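Local coordinates for protein alpha-glucosidase (Pseudoalteromonas sp. K8, PDB 5HQA) that hydrolyses alpha-glucosides as a calcium-binding, chloride-activated member of glycoside hydrolase family 97, captured here with the inhibitor acarbose, at residues A[272-277]-A[459-464]; A[493-498]-A[541-546]. All coordinates share one frame; numbering follows the deposited sequence.

Contact 1 (A[272-277]-A[459-464]); sequences GMHINT and GQEFNA. With CA (calcium ion), chain C; AC1 (4,6-dideoxy-4-{[(1S,4R,5S,6S)-4,5,6-trihydroxy-3-(hydroxymethyl)cyclohex-2-en-1-yl]amino}-alpha-D-glucopyranose), chain B.
H274 and E461 meet beside the valienamine unit of acarbose, in the active-site pocket of the GH97 TIM barrel, where the short helix 271-274 that follows the first barrel strand (264-269), and the turn after it, face the segment after strand 451-454. The tight part of the contact begins on this ligand side. CE1 of the H274 ring comes 3.4 Å from OE1 of E461, a van der Waals approach between a ring carbon and a carboxylate oxygen. The ring and carboxylate planes are turned 66° apart. Each group serves the ligand. NE2 of H274 donates to O4 of AC1 at 2.9 Å, this cyclitol hydroxyl lying at the edge of the ring near its plane, while ND1 of the imidazole is bonded to NE1 of W465; these two bonds together fix the rotation of the ring.

CG of E461 sits between the backbone N and the carbonyl carbon (chi1 58°), and from there the extended chain carries the carboxylate up to the metal. Its two oxygens divide the work: OE2 binds calcium, alongside E154, E437 and E455, and OE1 approaches the bridging N4A of AC1 at 2.7 Å. Calcium is also bound by O3, O2B and N4A of AC1, the last at 2.7 Å. The nearby carboxylate would probably favour a protonated N4A, whereas binding to the metal uses its lone pair.

Packing stays close at A464, whose methyl is buried against H274, 3.7 Å from its carbonyl O and 4.0 Å from its CB. The contact loosens only at I275, which is partly exposed, the chain beyond it lying at the exposed side. Here the last link is CG2 of I275, which rests 4.0 Å from CB of A464.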
# COMPACT_ATOMS: atom_id res chain seq x y z
N GLY A 272 -15.30 12.36 12.77
CA GLY A 272 -16.20 13.46 13.05
C GLY A 272 -15.95 14.67 12.18
O GLY A 272 -16.89 15.38 11.80
N MET A 273 -14.68 14.95 11.85
CA MET A 273 -14.41 16.04 10.91
C MET A 273 -14.86 15.67 9.50
O MET A 273 -15.37 16.52 8.77
CB MET A 273 -12.93 16.41 10.92
CG MET A 273 -12.52 17.29 12.11
SD MET A 273 -12.07 16.30 13.56
CE MET A 273 -10.42 15.75 13.08
N HIS A 274 -14.68 14.41 9.11
CA HIS A 274 -15.08 14.01 7.76
C HIS A 274 -16.60 14.01 7.58
O HIS A 274 -17.08 14.26 6.47
CB HIS A 274 -14.50 12.64 7.42
CG HIS A 274 -13.05 12.70 7.10
ND1 HIS A 274 -12.58 12.97 5.83
CD2 HIS A 274 -11.95 12.61 7.89
CE1 HIS A 274 -11.26 13.01 5.85
NE2 HIS A 274 -10.85 12.79 7.09
N ILE A 275 -17.36 13.75 8.63
CA ILE A 275 -18.82 13.80 8.53
C ILE A 275 -19.38 15.09 9.12
O ILE A 275 -20.60 15.21 9.29
CB ILE A 275 -19.49 12.56 9.16
CG1 ILE A 275 -19.30 12.52 10.67
CG2 ILE A 275 -18.93 11.28 8.51
CD1 ILE A 275 -20.10 11.41 11.35
N ASN A 276 -18.51 16.06 9.41
CA ASN A 276 -18.89 17.43 9.76
C ASN A 276 -19.60 17.55 11.09
O ASN A 276 -20.34 18.50 11.31
CB ASN A 276 -19.72 18.09 8.66
CG ASN A 276 -18.88 18.52 7.49
OD1 ASN A 276 -18.11 19.47 7.59
ND2 ASN A 276 -19.00 17.81 6.38
N THR A 277 -19.36 16.63 12.02
CA THR A 277 -19.77 16.90 13.39
C THR A 277 -18.72 17.70 14.14
O THR A 277 -19.03 18.29 15.19
CB THR A 277 -20.07 15.61 14.14
OG1 THR A 277 -18.88 14.84 14.28
CG2 THR A 277 -21.13 14.80 13.41
N GLY A 459 -9.59 5.30 0.42
CA GLY A 459 -9.99 4.59 1.60
C GLY A 459 -11.36 5.01 2.10
O GLY A 459 -12.19 5.57 1.37
N GLN A 460 -11.61 4.74 3.39
CA GLN A 460 -12.91 4.98 4.00
C GLN A 460 -13.36 6.43 3.90
O GLN A 460 -14.56 6.71 3.84
CB GLN A 460 -12.87 4.57 5.47
CG GLN A 460 -14.22 4.47 6.16
CD GLN A 460 -14.90 3.14 5.86
OE1 GLN A 460 -15.73 3.04 4.95
NE2 GLN A 460 -14.54 2.11 6.63
N GLU A 461 -12.41 7.38 3.90
CA GLU A 461 -12.79 8.79 3.91
C GLU A 461 -13.66 9.16 2.71
O GLU A 461 -14.54 10.01 2.83
CB GLU A 461 -11.54 9.68 3.94
CG GLU A 461 -10.60 9.43 2.76
CD GLU A 461 -9.46 10.43 2.71
OE1 GLU A 461 -9.51 11.41 3.48
OE2 GLU A 461 -8.52 10.25 1.89
N PHE A 462 -13.43 8.52 1.55
CA PHE A 462 -14.27 8.84 0.40
C PHE A 462 -15.70 8.38 0.58
O PHE A 462 -16.57 8.80 -0.20
CB PHE A 462 -13.68 8.24 -0.88
CG PHE A 462 -12.56 9.04 -1.44
CD1 PHE A 462 -11.28 8.93 -0.91
CD2 PHE A 462 -12.78 9.96 -2.46
CE1 PHE A 462 -10.23 9.71 -1.40
CE2 PHE A 462 -11.75 10.74 -2.96
CZ PHE A 462 -10.47 10.62 -2.43
N ASN A 463 -15.98 7.55 1.58
CA ASN A 463 -17.34 7.16 1.88
C ASN A 463 -18.07 8.17 2.74
O ASN A 463 -19.28 8.03 2.93
CB ASN A 463 -17.35 5.78 2.54
CG ASN A 463 -16.86 4.71 1.61
OD1 ASN A 463 -17.01 4.83 0.39
ND2 ASN A 463 -16.27 3.66 2.16
N ALA A 464 -17.37 9.18 3.24
CA ALA A 464 -18.03 10.27 3.95
C ALA A 464 -18.51 11.37 3.00
O ALA A 464 -19.54 11.99 3.26
CB ALA A 464 -17.09 10.88 5.00
CA CA C . -6.39 11.08 1.59
C1 AC1 B . -8.84 15.93 -0.44
O2 AC1 B . -7.85 14.44 -2.02
C2 AC1 B . -7.75 14.89 -0.66
C4A AC1 B . -7.04 13.35 6.73
C3 AC1 B . -7.86 13.75 0.31
O3 AC1 B . -6.87 12.75 0.02
C4 AC1 B . -7.74 14.27 1.72
N4A AC1 B . -7.55 13.19 2.74
C5 AC1 B . -9.08 14.98 1.88
O5 AC1 B . -9.05 16.20 1.03
C6 AC1 B . -9.41 15.39 3.28
C1B AC1 B . -6.42 13.43 3.71
C2B AC1 B . -6.26 12.12 4.73
O2B AC1 B . -6.21 10.94 3.91
C3B AC1 B . -7.27 12.10 5.70
O3B AC1 B . -7.27 10.88 6.49
O4 AC1 B . -8.12 13.43 7.64
C5B AC1 B . -6.88 14.61 6.06
C7B AC1 B . -6.53 14.63 4.47
C6B AC1 B . -6.46 15.82 6.92
O6B AC1 B . -5.11 15.66 7.23

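Contact 2 (A[493-498]-A[541-546]); sequences GIFDLS and PDAFQF
F495 is the residue of 493-498 that reaches helix 541-549, setting its ring against A543 and F544. G493, at the start of the loop, has a positive phi (94°) at which a CB would be jammed against the preceding carbonyl O. Two residues on, past I494, the chain makes its contact.

CZ of F495 lies 3.8 Å from CB of A543, and CE2 of F495 approaches the backbone N of F544 at 3.6 Å, with that nitrogen at the edge of the ring and close to its plane. CE2 of F495 also packs 4.0 Å from CB of F544. The F544 ring, with CG anti to the backbone N (chi1 -169°), stacks on Y537, which in turn meets F495 edge-to-face. L513 and L517 of helix 513-522 also pack against F495.

Next, D496 folds back on the chain: its OD1 accepts from N of S498 at 2.9 Å, the donor standing 45° out of the carboxylate plane. The backbone N atoms of F495 and D496 share OD2 of D532, which ties down the loop at the point where the phenylalanine side chain departs. The arrangement is thus loop-to-helix packing, F495 against helix 541-549 in the GH97 TIM-barrel domain, followed directly by the Asx turn of D496.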
# COMPACT_ATOMS: atom_id res chain seq x y z
N GLY A 493 -14.09 -0.18 9.60
CA GLY A 493 -14.86 -0.30 10.83
C GLY A 493 -15.93 0.76 11.07
O GLY A 493 -16.17 1.13 12.22
N ILE A 494 -16.60 1.23 10.03
CA ILE A 494 -17.71 2.16 10.23
C ILE A 494 -18.95 1.36 10.59
O ILE A 494 -19.39 0.49 9.83
CB ILE A 494 -17.94 3.04 8.98
CG1 ILE A 494 -16.74 3.96 8.73
CG2 ILE A 494 -19.21 3.88 9.14
CD1 ILE A 494 -16.45 4.91 9.90
N PHE A 495 -19.51 1.65 11.77
CA PHE A 495 -20.69 0.96 12.27
C PHE A 495 -21.98 1.72 12.04
O PHE A 495 -23.02 1.09 11.85
CB PHE A 495 -20.57 0.69 13.78
CG PHE A 495 -19.85 -0.59 14.12
CD1 PHE A 495 -19.01 -1.19 13.20
CD2 PHE A 495 -20.05 -1.20 15.35
CE1 PHE A 495 -18.35 -2.38 13.52
CE2 PHE A 495 -19.40 -2.39 15.67
CZ PHE A 495 -18.56 -2.98 14.76
N ASP A 496 -21.95 3.05 12.09
CA ASP A 496 -23.11 3.84 11.71
C ASP A 496 -22.95 4.17 10.23
O ASP A 496 -22.18 5.06 9.85
CB ASP A 496 -23.24 5.10 12.56
CG ASP A 496 -24.39 6.00 12.08
OD1 ASP A 496 -25.25 5.51 11.32
OD2 ASP A 496 -24.42 7.20 12.47
N LEU A 497 -23.68 3.44 9.39
CA LEU A 497 -23.67 3.64 7.95
C LEU A 497 -24.77 4.58 7.49
O LEU A 497 -24.96 4.76 6.28
CB LEU A 497 -23.84 2.29 7.24
CG LEU A 497 -22.83 1.22 7.63
CD1 LEU A 497 -23.34 -0.13 7.18
CD2 LEU A 497 -21.49 1.52 6.98
N SER A 498 -25.51 5.19 8.43
CA SER A 498 -26.76 5.89 8.14
C SER A 498 -26.68 7.40 8.30
O SER A 498 -27.71 8.06 8.21
CB SER A 498 -27.88 5.36 9.04
OG SER A 498 -28.06 3.96 8.89
N PRO A 541 -22.19 -3.61 20.63
CA PRO A 541 -21.06 -4.27 21.31
C PRO A 541 -20.78 -5.69 20.82
O PRO A 541 -19.61 -6.11 20.86
CB PRO A 541 -21.48 -4.26 22.79
CG PRO A 541 -22.93 -4.02 22.79
CD PRO A 541 -23.26 -3.23 21.58
N ASP A 542 -21.78 -6.45 20.37
CA ASP A 542 -21.49 -7.81 19.92
C ASP A 542 -20.64 -7.78 18.65
O ASP A 542 -19.66 -8.53 18.54
CB ASP A 542 -22.79 -8.58 19.68
CG ASP A 542 -23.53 -8.88 20.99
OD1 ASP A 542 -22.86 -9.12 22.02
OD2 ASP A 542 -24.78 -8.86 20.98
N ALA A 543 -21.02 -6.94 17.69
CA ALA A 543 -20.20 -6.78 16.49
C ALA A 543 -18.84 -6.20 16.83
O ALA A 543 -17.82 -6.60 16.25
CB ALA A 543 -20.92 -5.88 15.48
N PHE A 544 -18.81 -5.26 17.78
CA PHE A 544 -17.56 -4.61 18.15
C PHE A 544 -16.55 -5.61 18.71
O PHE A 544 -15.34 -5.38 18.64
CB PHE A 544 -17.84 -3.50 19.17
CG PHE A 544 -16.68 -2.58 19.43
CD1 PHE A 544 -15.92 -2.08 18.38
CD2 PHE A 544 -16.37 -2.18 20.73
CE1 PHE A 544 -14.86 -1.22 18.62
CE2 PHE A 544 -15.31 -1.32 20.98
CZ PHE A 544 -14.56 -0.85 19.92
N GLN A 545 -17.04 -6.72 19.27
CA GLN A 545 -16.13 -7.72 19.85
C GLN A 545 -15.14 -8.24 18.82
O GLN A 545 -13.98 -8.54 19.17
CB GLN A 545 -16.93 -8.87 20.46
CG GLN A 545 -16.08 -9.85 21.26
CD GLN A 545 -15.48 -9.20 22.50
OE1 GLN A 545 -16.19 -8.67 23.36
NE2 GLN A 545 -14.16 -9.23 22.59
N PHE A 546 -15.54 -8.36 17.55
CA PHE A 546 -14.57 -8.83 16.56
C PHE A 546 -13.41 -7.85 16.41
O PHE A 546 -12.25 -8.26 16.31
CB PHE A 546 -15.21 -9.05 15.19
CG PHE A 546 -14.24 -9.61 14.20
CD1 PHE A 546 -13.88 -10.96 14.25
CD2 PHE A 546 -13.62 -8.79 13.26
CE1 PHE A 546 -12.94 -11.48 13.36
CE2 PHE A 546 -12.69 -9.30 12.37
CZ PHE A 546 -12.35 -10.65 12.42

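Both segments of contact 1 precede those of contact 2 in sequence, and all four lie in the catalytic barrel region. The centres of the two contacts are 16 Å apart, and they touch directly: CD of Q460 packs 3.5 Å from CG1 of I494. Q516 of helix 513-522 spans the two, its OE1 bonded to NE2 of Q460 and to the backbone N atoms of G493 and I494. Contact 1 lies at the calcium and sugar pocket, whereas contact 2 lies away from it, where helix 541-549 meets strand 631-638 of the C-terminal sheet. The two contacts together lead from the active site towards that sheet.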